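PDB 6R3Z: probable adhesion protein from Pseudomonas aeruginosa PAO1, which probably serves as the periplasmic solute-binding protein of a metal transporter, binding ferrous iron and also manganese and nickel ions. Local coordinates for residues Gly10-Pro15 with Asp57-Asn62; His14-Tyr19 with Pro110-Ser115; Ala161-Ala166 with Ala275-Gly280; Ala168-Val173 with Asp219-Phe224. All coordinates share one frame; numbering follows the deposited sequence.

Contact 1 (Gly10-Pro15 with Asp57-Asn62); sequences GITLHP and DVVVLN
The flat groups that meet where Gly10 faces Val58, Val59 and Val60 are peptide groups, joined by two nearly straight N-H...O bonds (173° and 174°). Gly10 N donates to Val58 O at 2.8 Å. Val60 N donates to Gly10 O at 2.9 Å. Val59 CA makes a CA-H...O contact with Gly10 O at 3.6 Å. The two bonds flank Val59, as in a parallel beta bridge. It joins strands 8-11 and 58-61, neighbours in the parallel sheet of one lobe of this two-lobed binding protein.

Past this bridge the chains part. Water 1 fills in for a direct bond: it accepts from Thr12 N at 2.8 Å and donates to Val60 O at 2.7 Å. Thr12 has OG1 between the backbone N and the carbonyl carbon (chi1 68°), where Asp67 OD2 is its hydrogen-bond partner. The Thr12 and Leu61 side chains cross at about a right angle, with Thr12 CG2 3.8 Å from Leu61 CD2. The same CG2 touches Val60 O. Leu13 CD1 only grazes Asn62 CB.

The carboxamide of Asn62 makes its hydrogen bonds beyond the two segments. OD1 accepts from the backbone N atoms of Val64 and His66, and ND2 donates to Tyr16 OH and Pro110 O.

Chemically this is a buried seam of backbone bonds that ends in a water bridge. Beside it, Asn62 would help position His66, a nickel ligand, from the second shell.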
loop_
_atom_site.group_PDB
_atom_site.type_symbol
_atom_site.label_atom_id
_atom_site.label_comp_id
_atom_site.label_asym_id
_atom_site.label_seq_id
_atom_site.Cartn_x
_atom_site.Cartn_y
_atom_site.Cartn_z
ATOM N N GLY A 10 -7.989 14.792 6.168
ATOM C CA GLY A 10 -7.155 14.638 4.991
ATOM C C GLY A 10 -6.495 13.277 4.956
ATOM O O GLY A 10 -6.171 12.710 6.002
ATOM N N ILE A 11 -6.349 12.721 3.751
ATOM C CA ILE A 11 -5.675 11.453 3.480
ATOM C C ILE A 11 -4.659 11.664 2.363
ATOM O O ILE A 11 -4.789 12.625 1.588
ATOM C CB ILE A 11 -6.628 10.265 3.214
ATOM C CG1 ILE A 11 -7.457 10.458 1.907
ATOM C CG2 ILE A 11 -7.504 9.974 4.439
ATOM C CD1 ILE A 11 -6.724 9.978 0.593
ATOM N N THR A 12 -3.698 10.736 2.218
ATOM C CA THR A 12 -2.621 10.934 1.245
ATOM C C THR A 12 -2.589 9.917 0.106
ATOM O O THR A 12 -2.202 10.276 -1.009
ATOM C CB THR A 12 -1.260 10.978 1.968
ATOM O OG1 THR A 12 -0.990 9.685 2.502
ATOM C CG2 THR A 12 -1.210 12.022 3.092
ATOM N N LEU A 13 -2.840 8.642 0.415
ATOM C CA LEU A 13 -2.796 7.536 -0.542
ATOM C C LEU A 13 -4.143 6.814 -0.549
ATOM O O LEU A 13 -4.845 6.806 0.471
ATOM C CB LEU A 13 -1.666 6.543 -0.189
ATOM C CG LEU A 13 -0.262 7.149 0.054
ATOM C CD1 LEU A 13 0.650 6.155 0.729
ATOM C CD2 LEU A 13 0.381 7.652 -1.258
ATOM N N HIS A 14 -4.483 6.183 -1.693
ATOM C CA HIS A 14 -5.752 5.465 -1.877
ATOM C C HIS A 14 -6.124 4.533 -0.716
ATOM O O HIS A 14 -7.264 4.617 -0.252
ATOM C CB HIS A 14 -5.792 4.696 -3.204
ATOM C CG HIS A 14 -5.821 5.583 -4.405
ATOM N ND1 HIS A 14 -4.689 6.254 -4.833
ATOM C CD2 HIS A 14 -6.836 5.858 -5.250
ATOM C CE1 HIS A 14 -5.050 6.908 -5.926
ATOM N NE2 HIS A 14 -6.336 6.723 -6.197
ATOM N N PRO A 15 -5.204 3.661 -0.208
ATOM C CA PRO A 15 -5.588 2.755 0.900
ATOM C C PRO A 15 -6.091 3.519 2.113
ATOM O O PRO A 15 -7.052 3.062 2.722
ATOM C CB PRO A 15 -4.297 1.990 1.193
ATOM C CG PRO A 15 -3.582 1.972 -0.129
ATOM C CD PRO A 15 -3.812 3.388 -0.628
ATOM N N ASP A 57 -9.298 19.520 9.522
ATOM C CA ASP A 57 -9.166 19.452 10.974
ATOM C C ASP A 57 -8.037 18.532 11.410
ATOM O O ASP A 57 -7.583 18.623 12.552
ATOM C CB ASP A 57 -10.474 18.955 11.608
ATOM C CG ASP A 57 -11.614 19.882 11.288
ATOM O OD1 ASP A 57 -11.528 21.082 11.653
ATOM O OD2 ASP A 57 -12.559 19.436 10.622
ATOM N N VAL A 58 -7.664 17.579 10.545
ATOM C CA VAL A 58 -6.655 16.553 10.821
ATOM C C VAL A 58 -6.192 15.917 9.523
ATOM O O VAL A 58 -6.984 15.821 8.571
ATOM C CB VAL A 58 -7.172 15.477 11.841
ATOM C CG1 VAL A 58 -8.424 14.744 11.328
ATOM C CG2 VAL A 58 -6.076 14.475 12.237
ATOM N N VAL A 59 -4.920 15.474 9.482
ATOM C CA VAL A 59 -4.399 14.738 8.328
ATOM C C VAL A 59 -3.895 13.369 8.818
ATOM O O VAL A 59 -3.099 13.311 9.749
ATOM C CB VAL A 59 -3.276 15.491 7.535
ATOM C CG1 VAL A 59 -2.795 14.662 6.343
ATOM C CG2 VAL A 59 -3.738 16.876 7.062
ATOM N N VAL A 60 -4.347 12.289 8.168
ATOM C CA VAL A 60 -3.898 10.928 8.425
ATOM C C VAL A 60 -2.674 10.697 7.521
ATOM O O VAL A 60 -2.742 10.946 6.308
ATOM C CB VAL A 60 -5.014 9.882 8.163
ATOM C CG1 VAL A 60 -4.465 8.444 8.214
ATOM C CG2 VAL A 60 -6.147 10.055 9.180
ATOM N N LEU A 61 -1.568 10.234 8.122
ATOM C CA LEU A 61 -0.316 9.992 7.399
ATOM C C LEU A 61 0.167 8.554 7.490
ATOM O O LEU A 61 0.053 7.905 8.532
ATOM C CB LEU A 61 0.822 10.869 7.962
ATOM C CG LEU A 61 0.750 12.397 7.830
ATOM C CD1 LEU A 61 2.029 13.036 8.363
ATOM C CD2 LEU A 61 0.547 12.827 6.392
ATOM N N ASN A 62 0.782 8.080 6.398
ATOM C CA ASN A 62 1.476 6.808 6.354
ATOM C C ASN A 62 2.703 7.060 7.276
ATOM O O ASN A 62 2.995 6.251 8.167
ATOM C CB ASN A 62 1.895 6.485 4.894
ATOM C CG ASN A 62 3.012 5.465 4.795
ATOM O OD1 ASN A 62 4.196 5.829 4.718
ATOM N ND2 ASN A 62 2.664 4.174 4.831
HETATM O O HOH W 1 -3.182 9.061 4.373
#

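Contact 2 (His14-Tyr19 with Pro110-Ser115); sequences HPYYSY and PHTFLS. With NI (nickel (II) ion), chain B.
Pro15, in the first turn of helix 14-24, faces Phe113 in the type I beta turn from His111 to Leu114, with their CA atoms 6.6 Å apart. The turn belongs to the metal site of this solute-binding protein of family 9, where the ion sits between two lobes.

Phe113 carries the contact. Its CG lies between the backbone N and the carbonyl carbon (chi1 46°), and three side chains of the helix gather round it. Pro15 comes obliquely, with CG 3.6 Å from Phe113 CD1. Tyr16 brings its hydroxyl to the edge of the phenyl ring, near its plane, with OH 3.6 Å from Phe113 CD2. The two rings are steeply inclined, their planes 73° apart. Tyr19 reaches the root of the side chain: its OH is 3.2 Å from Phe113 CB, a close approach. The Tyr19 ring itself has Pro15 O over one face, toward the rim. On one face of the Phe113 ring, again toward the rim, lies His111 CA of its own turn.

The polar groups are satisfied beyond the two segments. Tyr16 OH bonds to Gln122 OE1, Tyr19 OH to Ser119 OG and Thr112 OG1 to Asn88 OD1. The tyrosines tie helix 14-24 to helix 116-133; Thr112 ties the turn to Asn88.

The His111 side chain leaves its backbone away from helix 14-24. His41, His66, His177, His199 and His250 complete the nickel site. On the imidazole of His111, ND1 is bonded to Asn109 OD1, while NE2 binds the nickel ion at 2.2 Å.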
loop_
_atom_site.group_PDB
_atom_site.type_symbol
_atom_site.label_atom_id
_atom_site.label_comp_id
_atom_site.label_asym_id
_atom_site.label_seq_id
_atom_site.Cartn_x
_atom_site.Cartn_y
_atom_site.Cartn_z
ATOM N N HIS A 14 -4.483 6.183 -1.693
ATOM C CA HIS A 14 -5.752 5.465 -1.877
ATOM C C HIS A 14 -6.124 4.533 -0.716
ATOM O O HIS A 14 -7.264 4.617 -0.252
ATOM C CB HIS A 14 -5.792 4.696 -3.204
ATOM C CG HIS A 14 -5.821 5.583 -4.405
ATOM N ND1 HIS A 14 -4.689 6.254 -4.833
ATOM C CD2 HIS A 14 -6.836 5.858 -5.250
ATOM C CE1 HIS A 14 -5.050 6.908 -5.926
ATOM N NE2 HIS A 14 -6.336 6.723 -6.197
ATOM N N PRO A 15 -5.204 3.661 -0.208
ATOM C CA PRO A 15 -5.588 2.755 0.900
ATOM C C PRO A 15 -6.091 3.519 2.113
ATOM O O PRO A 15 -7.052 3.062 2.722
ATOM C CB PRO A 15 -4.297 1.990 1.193
ATOM C CG PRO A 15 -3.582 1.972 -0.129
ATOM C CD PRO A 15 -3.812 3.388 -0.628
ATOM N N TYR A 16 -5.488 4.704 2.416
ATOM C CA TYR A 16 -5.914 5.509 3.570
ATOM C C TYR A 16 -7.294 6.108 3.363
ATOM O O TYR A 16 -8.056 6.175 4.324
ATOM C CB TYR A 16 -4.860 6.543 3.980
ATOM C CG TYR A 16 -3.577 5.854 4.396
ATOM C CD1 TYR A 16 -3.409 5.373 5.696
ATOM C CD2 TYR A 16 -2.587 5.566 3.462
ATOM C CE1 TYR A 16 -2.261 4.652 6.065
ATOM C CE2 TYR A 16 -1.448 4.829 3.809
ATOM C CZ TYR A 16 -1.287 4.375 5.112
ATOM O OH TYR A 16 -0.164 3.642 5.436
ATOM N N TYR A 17 -7.651 6.452 2.109
ATOM C CA TYR A 17 -9.018 6.907 1.810
ATOM C C TYR A 17 -9.983 5.751 2.188
ATOM O O TYR A 17 -10.995 5.977 2.872
ATOM C CB TYR A 17 -9.194 7.252 0.315
ATOM C CG TYR A 17 -10.573 7.810 0.035
ATOM C CD1 TYR A 17 -11.657 6.962 -0.206
ATOM C CD2 TYR A 17 -10.820 9.184 0.108
ATOM C CE1 TYR A 17 -12.939 7.465 -0.408
ATOM C CE2 TYR A 17 -12.105 9.701 -0.086
ATOM C CZ TYR A 17 -13.162 8.834 -0.334
ATOM O OH TYR A 17 -14.427 9.311 -0.553
ATOM N N SER A 18 -9.652 4.514 1.773
ATOM C CA SER A 18 -10.484 3.335 2.088
ATOM C C SER A 18 -10.600 3.098 3.597
ATOM O O SER A 18 -11.719 2.911 4.103
ATOM C CB SER A 18 -9.957 2.092 1.375
ATOM O OG SER A 18 -10.222 2.140 -0.019
ATOM N N TYR A 19 -9.470 3.187 4.332
ATOM C CA TYR A 19 -9.494 2.987 5.783
ATOM C C TYR A 19 -10.403 4.032 6.431
ATOM O O TYR A 19 -11.318 3.661 7.145
ATOM C CB TYR A 19 -8.108 3.135 6.424
ATOM C CG TYR A 19 -6.981 2.224 5.980
ATOM C CD1 TYR A 19 -7.230 1.063 5.245
ATOM C CD2 TYR A 19 -5.656 2.530 6.290
ATOM C CE1 TYR A 19 -6.177 0.231 4.830
ATOM C CE2 TYR A 19 -4.604 1.729 5.855
ATOM C CZ TYR A 19 -4.866 0.571 5.152
ATOM O OH TYR A 19 -3.780 -0.175 4.750
ATOM N N PRO A 110 8.165 1.246 3.418
ATOM C CA PRO A 110 6.981 2.030 3.818
ATOM C C PRO A 110 5.621 1.479 3.364
ATOM O O PRO A 110 4.601 2.110 3.663
ATOM C CB PRO A 110 7.262 3.398 3.190
ATOM C CG PRO A 110 8.013 3.073 1.925
ATOM C CD PRO A 110 8.829 1.833 2.229
ATOM N N HIS A 111 5.595 0.361 2.607
ATOM C CA HIS A 111 4.354 -0.218 2.045
ATOM C C HIS A 111 3.552 -1.082 3.027
ATOM O O HIS A 111 3.067 -2.160 2.658
ATOM C CB HIS A 111 4.669 -1.004 0.760
ATOM C CG HIS A 111 5.329 -0.180 -0.293
ATOM N ND1 HIS A 111 6.711 -0.062 -0.349
ATOM C CD2 HIS A 111 4.785 0.517 -1.324
ATOM C CE1 HIS A 111 6.962 0.708 -1.398
ATOM N NE2 HIS A 111 5.833 1.097 -2.006
ATOM N N THR A 112 3.414 -0.604 4.281
ATOM C CA THR A 112 2.686 -1.323 5.352
ATOM C C THR A 112 1.212 -1.544 4.976
ATOM O O THR A 112 0.604 -2.545 5.403
ATOM C CB THR A 112 2.786 -0.546 6.669
ATOM O OG1 THR A 112 2.148 0.727 6.494
ATOM C CG2 THR A 112 4.247 -0.367 7.150
ATOM N N PHE A 113 0.641 -0.618 4.148
ATOM C CA PHE A 113 -0.761 -0.729 3.697
ATOM C C PHE A 113 -1.000 -1.956 2.803
ATOM O O PHE A 113 -2.147 -2.348 2.624
ATOM C CB PHE A 113 -1.241 0.555 3.006
ATOM C CG PHE A 113 -0.257 1.113 2.004
ATOM C CD1 PHE A 113 -0.308 0.726 0.664
ATOM C CD2 PHE A 113 0.712 2.034 2.393
ATOM C CE1 PHE A 113 0.590 1.256 -0.268
ATOM C CE2 PHE A 113 1.629 2.551 1.459
ATOM C CZ PHE A 113 1.570 2.143 0.137
ATOM N N LEU A 114 0.059 -2.573 2.257
ATOM C CA LEU A 114 -0.133 -3.772 1.439
ATOM C C LEU A 114 0.065 -5.039 2.281
ATOM O O LEU A 114 0.846 -5.909 1.943
ATOM C CB LEU A 114 0.703 -3.755 0.147
ATOM C CG LEU A 114 0.428 -2.566 -0.792
ATOM C CD1 LEU A 114 1.490 -2.447 -1.864
ATOM C CD2 LEU A 114 -0.957 -2.633 -1.400
ATOM N N SER A 115 -0.606 -5.087 3.419
ATOM C CA SER A 115 -0.592 -6.197 4.370
ATOM C C SER A 115 -1.939 -6.158 5.047
ATOM O O SER A 115 -2.375 -5.079 5.463
ATOM C CB SER A 115 0.486 -5.998 5.429
ATOM O OG SER A 115 0.241 -6.784 6.593
HETATM NI NI NI B . 5.662 2.615 -3.594
#

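Contact 3 (Ala161-Ala166 with Ala275-Gly280); sequences ARLNKA and AIQESG. With EDO (1,2-ethanediol), chain I.
Hydrogen bonds between Asn164 and Gln277 dominate this surface contact. Asn164 N donates to Gln277 OE1 at 2.9 Å (167°), tilted from the plane of that carbonyl. In return Gln277 NE2 donates to Asn164 OD1 at 3.1 Å, with the acceptor close to the Gln277 amide plane. The two amide planes are nearly coplanar, 25° apart, although the side chains cross at about a right angle. Gln277 bends at chi2 (-73°), which turns CD back toward the loop, 3.3 Å from Arg162 O.

Water adds a third link. Water 2 accepts from Lys165 N and donates to Gln277 OE1 at 2.7 Å. OE1 therefore receives both a backbone N-H and a water.

In the fold, residues 161-166 follow helix 138-160 and lead toward strand 172-175. They are held here against the C-terminal part of helix 260-277, away from the metal site. A type I beta turn runs from Gln277 to Gly280, and Ile276 O accepts from both Ser279 N and Ser279 OG.

The apolar contact is Leu163 CD1 on Ile276 CG2, 3.6 Å apart, the side chains crossing obliquely. Ile276 CG2 also touches the carbonyl oxygen of Lys165.

The Arg162 guanidinium holds a bound ethanediol, probably from the crystallisation liquor: NH1 donates to O1 at 2.9 Å and NH2 to O2 at 3.1 Å. NH2 also bonds to Asp158 O.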
loop_
_atom_site.group_PDB
_atom_site.type_symbol
_atom_site.label_atom_id
_atom_site.label_comp_id
_atom_site.label_asym_id
_atom_site.label_seq_id
_atom_site.Cartn_x
_atom_site.Cartn_y
_atom_site.Cartn_z
ATOM N N ALA A 161 -8.344 -20.025 1.134
ATOM C CA ALA A 161 -9.207 -21.183 0.879
ATOM C C ALA A 161 -8.927 -21.785 -0.513
ATOM O O ALA A 161 -9.358 -22.915 -0.789
ATOM C CB ALA A 161 -10.676 -20.779 0.995
ATOM N N ARG A 162 -8.197 -21.031 -1.387
ATOM C CA ARG A 162 -7.830 -21.507 -2.709
ATOM C C ARG A 162 -6.373 -21.982 -2.745
ATOM O O ARG A 162 -5.881 -22.393 -3.803
ATOM C CB ARG A 162 -8.113 -20.423 -3.759
ATOM C CG ARG A 162 -9.600 -20.338 -4.072
ATOM C CD ARG A 162 -10.150 -18.937 -4.046
ATOM N NE ARG A 162 -11.573 -18.950 -4.414
ATOM C CZ ARG A 162 -12.580 -18.852 -3.552
ATOM N NH1 ARG A 162 -13.835 -18.885 -3.984
ATOM N NH2 ARG A 162 -12.341 -18.708 -2.251
ATOM N N LEU A 163 -5.686 -21.945 -1.590
ATOM C CA LEU A 163 -4.291 -22.381 -1.529
ATOM C C LEU A 163 -4.199 -23.802 -0.964
ATOM O O LEU A 163 -4.501 -24.002 0.214
ATOM C CB LEU A 163 -3.451 -21.420 -0.675
ATOM C CG LEU A 163 -1.957 -21.751 -0.619
ATOM C CD1 LEU A 163 -1.264 -21.455 -1.966
ATOM C CD2 LEU A 163 -1.285 -21.054 0.550
ATOM N N ASN A 164 -3.761 -24.772 -1.793
ATOM C CA ASN A 164 -3.626 -26.145 -1.328
ATOM C C ASN A 164 -2.438 -26.329 -0.396
ATOM O O ASN A 164 -2.595 -26.772 0.740
ATOM C CB ASN A 164 -3.527 -27.135 -2.494
ATOM C CG ASN A 164 -4.864 -27.396 -3.128
ATOM O OD1 ASN A 164 -5.363 -26.580 -3.900
ATOM N ND2 ASN A 164 -5.473 -28.539 -2.812
ATOM N N LYS A 165 -1.257 -26.022 -0.905
ATOM C CA LYS A 165 0.008 -26.221 -0.216
ATOM C C LYS A 165 0.850 -24.967 -0.229
ATOM O O LYS A 165 0.752 -24.130 -1.141
ATOM C CB LYS A 165 0.821 -27.317 -0.938
ATOM C CG LYS A 165 0.151 -28.678 -1.028
ATOM C CD LYS A 165 1.085 -29.695 -1.664
ATOM C CE LYS A 165 0.652 -31.122 -1.405
ATOM N NZ LYS A 165 -0.567 -31.482 -2.169
ATOM N N ALA A 166 1.773 -24.912 0.724
ATOM C CA ALA A 166 2.791 -23.880 0.779
ATOM C C ALA A 166 3.714 -24.174 -0.418
ATOM O O ALA A 166 3.775 -25.326 -0.874
ATOM C CB ALA A 166 3.565 -24.023 2.078
ATOM N N ALA A 275 -0.020 -17.862 -8.483
ATOM C CA ALA A 275 1.421 -18.059 -8.737
ATOM C C ALA A 275 1.922 -19.310 -7.984
ATOM O O ALA A 275 2.621 -20.152 -8.565
ATOM C CB ALA A 275 2.197 -16.827 -8.295
ATOM N N ILE A 276 1.505 -19.469 -6.715
ATOM C CA ILE A 276 1.928 -20.639 -5.932
ATOM C C ILE A 276 1.296 -21.932 -6.528
ATOM O O ILE A 276 1.997 -22.926 -6.727
ATOM C CB ILE A 276 1.591 -20.475 -4.423
ATOM C CG1 ILE A 276 2.322 -19.254 -3.798
ATOM C CG2 ILE A 276 1.889 -21.784 -3.651
ATOM C CD1 ILE A 276 1.706 -18.739 -2.429
ATOM N N GLN A 277 -0.008 -21.900 -6.804
ATOM C CA GLN A 277 -0.742 -23.036 -7.378
ATOM C C GLN A 277 -0.097 -23.495 -8.702
ATOM O O GLN A 277 0.062 -24.699 -8.917
ATOM C CB GLN A 277 -2.225 -22.689 -7.581
ATOM C CG GLN A 277 -3.018 -22.429 -6.282
ATOM C CD GLN A 277 -3.329 -23.664 -5.466
ATOM O OE1 GLN A 277 -2.793 -23.856 -4.370
ATOM N NE2 GLN A 277 -4.215 -24.519 -5.966
ATOM N N GLU A 278 0.335 -22.530 -9.548
ATOM C CA GLU A 278 0.960 -22.803 -10.847
ATOM C C GLU A 278 2.429 -23.241 -10.756
ATOM O O GLU A 278 3.010 -23.621 -11.780
ATOM C CB GLU A 278 0.798 -21.610 -11.807
ATOM C CG GLU A 278 -0.638 -21.337 -12.243
ATOM C CD GLU A 278 -0.857 -20.141 -13.156
ATOM O OE1 GLU A 278 0.133 -19.474 -13.531
ATOM O OE2 GLU A 278 -2.033 -19.868 -13.499
ATOM N N SER A 279 3.032 -23.184 -9.548
ATOM C CA SER A 279 4.419 -23.612 -9.351
ATOM C C SER A 279 4.541 -25.131 -9.196
ATOM O O SER A 279 5.635 -25.674 -9.326
ATOM C CB SER A 279 5.081 -22.855 -8.201
ATOM O OG SER A 279 4.640 -23.303 -6.928
ATOM N N GLY A 280 3.412 -25.793 -8.953
ATOM C CA GLY A 280 3.322 -27.241 -8.800
ATOM C C GLY A 280 2.227 -27.863 -9.644
ATOM O O GLY A 280 1.719 -27.243 -10.582
HETATM C C1 EDO I . -16.716 -18.330 -1.231
HETATM O O1 EDO I . -16.074 -17.845 -2.402
HETATM C C2 EDO I . -15.870 -17.976 0.016
HETATM O O2 EDO I . -14.556 -18.516 -0.100
HETATM O O HOH W 2 -0.424 -24.773 -3.524
#

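Contact 4 (Ala168-Val173 with Asp219-Phe224); sequences AADFRV and DVKVIF
Val173 pairs with Val222 where strands 172-175 and 220-226 run side by side in the four-stranded parallel sheet of the second lobe. Arg172 O accepts from Lys221 N at 2.9 Å and, weakly, from Val222 N at 3.5 Å. One carbonyl thus serves two successive N-H groups.

Beside the pairing lies a charged cluster of Asp170, Asp219 and Lys221. Lys221 NZ forms a salt bridge with Asp219 OD2 at 2.8 Å, meeting it from above the carboxylate plane. Its salt bridge to Asp170 OD2 is long, at 3.9 Å. Water 4 donates to OD2 of both aspartates and probably eases the repulsion between them. Lys221 CG lies 3.4 Å from Asp170 O. Asp219, just after helix 205-217, has the positive phi of a Schellman motif.

The buried side is apolar. Phe171 has CG anti to the backbone N (chi1 -172°); from there the ring reaches Val222, with Phe171 CE1 3.7 Å from Val222 CG1. Val173 and Val222 share a face of the sheet and touch through their CG2 methyls. Further along, Val173 CG1 lies in the ring plane of Phe224, at its edge, 3.7 Å from CE2.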
loop_
_atom_site.group_PDB
_atom_site.type_symbol
_atom_site.label_atom_id
_atom_site.label_comp_id
_atom_site.label_asym_id
_atom_site.label_seq_id
_atom_site.Cartn_x
_atom_site.Cartn_y
_atom_site.Cartn_z
ATOM N N ALA A 168 7.143 -24.963 -2.722
ATOM C CA ALA A 168 8.353 -25.741 -2.430
ATOM C C ALA A 168 9.486 -24.799 -1.981
ATOM O O ALA A 168 9.380 -23.582 -2.163
ATOM C CB ALA A 168 8.781 -26.543 -3.650
ATOM N N ALA A 169 10.550 -25.357 -1.372
ATOM C CA ALA A 169 11.689 -24.585 -0.877
ATOM C C ALA A 169 12.387 -23.741 -1.955
ATOM O O ALA A 169 12.970 -22.704 -1.621
ATOM C CB ALA A 169 12.691 -25.503 -0.210
ATOM N N ASP A 170 12.324 -24.180 -3.232
ATOM C CA ASP A 170 12.965 -23.478 -4.365
ATOM C C ASP A 170 12.101 -22.353 -4.990
ATOM O O ASP A 170 12.476 -21.807 -6.041
ATOM C CB ASP A 170 13.393 -24.502 -5.444
ATOM C CG ASP A 170 12.268 -25.138 -6.253
ATOM O OD1 ASP A 170 11.106 -25.128 -5.778
ATOM O OD2 ASP A 170 12.548 -25.648 -7.364
ATOM N N PHE A 171 10.950 -22.025 -4.371
ATOM C CA PHE A 171 10.060 -21.001 -4.918
ATOM C C PHE A 171 10.560 -19.593 -4.586
ATOM O O PHE A 171 10.086 -18.966 -3.639
ATOM C CB PHE A 171 8.617 -21.219 -4.460
ATOM C CG PHE A 171 7.587 -20.324 -5.109
ATOM C CD1 PHE A 171 7.195 -20.528 -6.428
ATOM C CD2 PHE A 171 6.992 -19.291 -4.392
ATOM C CE1 PHE A 171 6.218 -19.718 -7.018
ATOM C CE2 PHE A 171 6.004 -18.493 -4.977
ATOM C CZ PHE A 171 5.629 -18.710 -6.289
ATOM N N ARG A 172 11.554 -19.119 -5.341
ATOM C CA ARG A 172 12.079 -17.763 -5.138
ATOM C C ARG A 172 11.251 -16.778 -5.933
ATOM O O ARG A 172 10.836 -17.064 -7.058
ATOM C CB ARG A 172 13.557 -17.654 -5.474
ATOM C CG ARG A 172 14.492 -18.201 -4.377
ATOM C CD ARG A 172 15.934 -17.842 -4.712
ATOM N NE ARG A 172 16.923 -18.465 -3.824
ATOM C CZ ARG A 172 17.339 -17.942 -2.673
ATOM N NH1 ARG A 172 16.814 -16.806 -2.222
ATOM N NH2 ARG A 172 18.257 -18.569 -1.945
ATOM N N VAL A 173 11.033 -15.601 -5.337
ATOM C CA VAL A 173 10.180 -14.528 -5.852
ATOM C C VAL A 173 10.972 -13.232 -6.052
ATOM O O VAL A 173 11.790 -12.877 -5.213
ATOM C CB VAL A 173 9.040 -14.315 -4.794
ATOM C CG1 VAL A 173 8.274 -13.013 -4.990
ATOM C CG2 VAL A 173 8.086 -15.509 -4.766
ATOM N N ASP A 219 17.891 -18.887 -9.742
ATOM C CA ASP A 219 16.728 -19.659 -10.187
ATOM C C ASP A 219 15.408 -19.072 -9.626
ATOM O O ASP A 219 14.607 -19.770 -8.992
ATOM C CB ASP A 219 16.903 -21.162 -9.866
ATOM C CG ASP A 219 15.936 -22.088 -10.601
ATOM O OD1 ASP A 219 15.377 -21.668 -11.658
ATOM O OD2 ASP A 219 15.742 -23.231 -10.133
ATOM N N VAL A 220 15.206 -17.757 -9.839
ATOM C CA VAL A 220 13.974 -17.087 -9.399
ATOM C C VAL A 220 12.845 -17.660 -10.264
ATOM O O VAL A 220 13.019 -17.820 -11.471
ATOM C CB VAL A 220 14.096 -15.541 -9.467
ATOM C CG1 VAL A 220 12.741 -14.840 -9.271
ATOM C CG2 VAL A 220 15.113 -15.033 -8.454
ATOM N N LYS A 221 11.735 -18.032 -9.631
ATOM C CA LYS A 221 10.617 -18.692 -10.304
ATOM C C LYS A 221 9.585 -17.731 -10.873
ATOM O O LYS A 221 9.041 -17.968 -11.961
ATOM C CB LYS A 221 9.956 -19.732 -9.376
ATOM C CG LYS A 221 10.897 -20.848 -8.879
ATOM C CD LYS A 221 11.418 -21.771 -9.993
ATOM C CE LYS A 221 12.452 -22.749 -9.491
ATOM N NZ LYS A 221 13.005 -23.581 -10.603
ATOM N N VAL A 222 9.251 -16.686 -10.102
ATOM C CA VAL A 222 8.208 -15.743 -10.504
ATOM C C VAL A 222 8.651 -14.302 -10.300
ATOM O O VAL A 222 9.479 -14.027 -9.429
ATOM C CB VAL A 222 6.840 -16.014 -9.796
ATOM C CG1 VAL A 222 6.379 -17.464 -9.968
ATOM C CG2 VAL A 222 6.871 -15.629 -8.319
ATOM N N ILE A 223 8.060 -13.391 -11.087
ATOM C CA ILE A 223 8.251 -11.958 -10.938
ATOM C C ILE A 223 6.861 -11.292 -10.879
ATOM O O ILE A 223 5.991 -11.602 -11.707
ATOM C CB ILE A 223 9.224 -11.306 -11.968
ATOM C CG1 ILE A 223 9.518 -9.818 -11.604
ATOM C CG2 ILE A 223 8.714 -11.464 -13.419
ATOM C CD1 ILE A 223 10.876 -9.271 -12.120
ATOM N N PHE A 224 6.658 -10.416 -9.883
ATOM C CA PHE A 224 5.435 -9.637 -9.738
ATOM C C PHE A 224 5.704 -8.219 -10.204
ATOM O O PHE A 224 6.505 -7.503 -9.583
ATOM C CB PHE A 224 4.889 -9.654 -8.302
ATOM C CG PHE A 224 4.477 -11.018 -7.805
ATOM C CD1 PHE A 224 3.287 -11.606 -8.231
ATOM C CD2 PHE A 224 5.281 -11.725 -6.918
ATOM C CE1 PHE A 224 2.913 -12.878 -7.783
ATOM C CE2 PHE A 224 4.916 -13.005 -6.482
ATOM C CZ PHE A 224 3.716 -13.562 -6.891
HETATM O O HOH W 3 15.101 -21.393 -6.846
HETATM O O HOH W 4 14.858 -25.459 -8.827
#

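How the contacts relate
Contacts 1 and 4 are counterparts: each joins the first and third strands of a parallel sheet with strand order 2-1-3-4, one in each lobe. Their centres are about 35 Å apart, on opposite sides of the chain's centre. Contact 1 is wholly buried, whereas contact 4 is partly exposed and adds salt bridges. Contact 2 is also buried, is mostly aromatic packing, and lies nearest the chain's centre. It shares helix 14-24 with contact 1 and touches it through Asn62. Contact 3 is a surface contact held by carboxamide hydrogen bonds and a water. It touches contact 4 where Ile276 and Ser279 pack on Phe171 and Ala275 packs on Phe224.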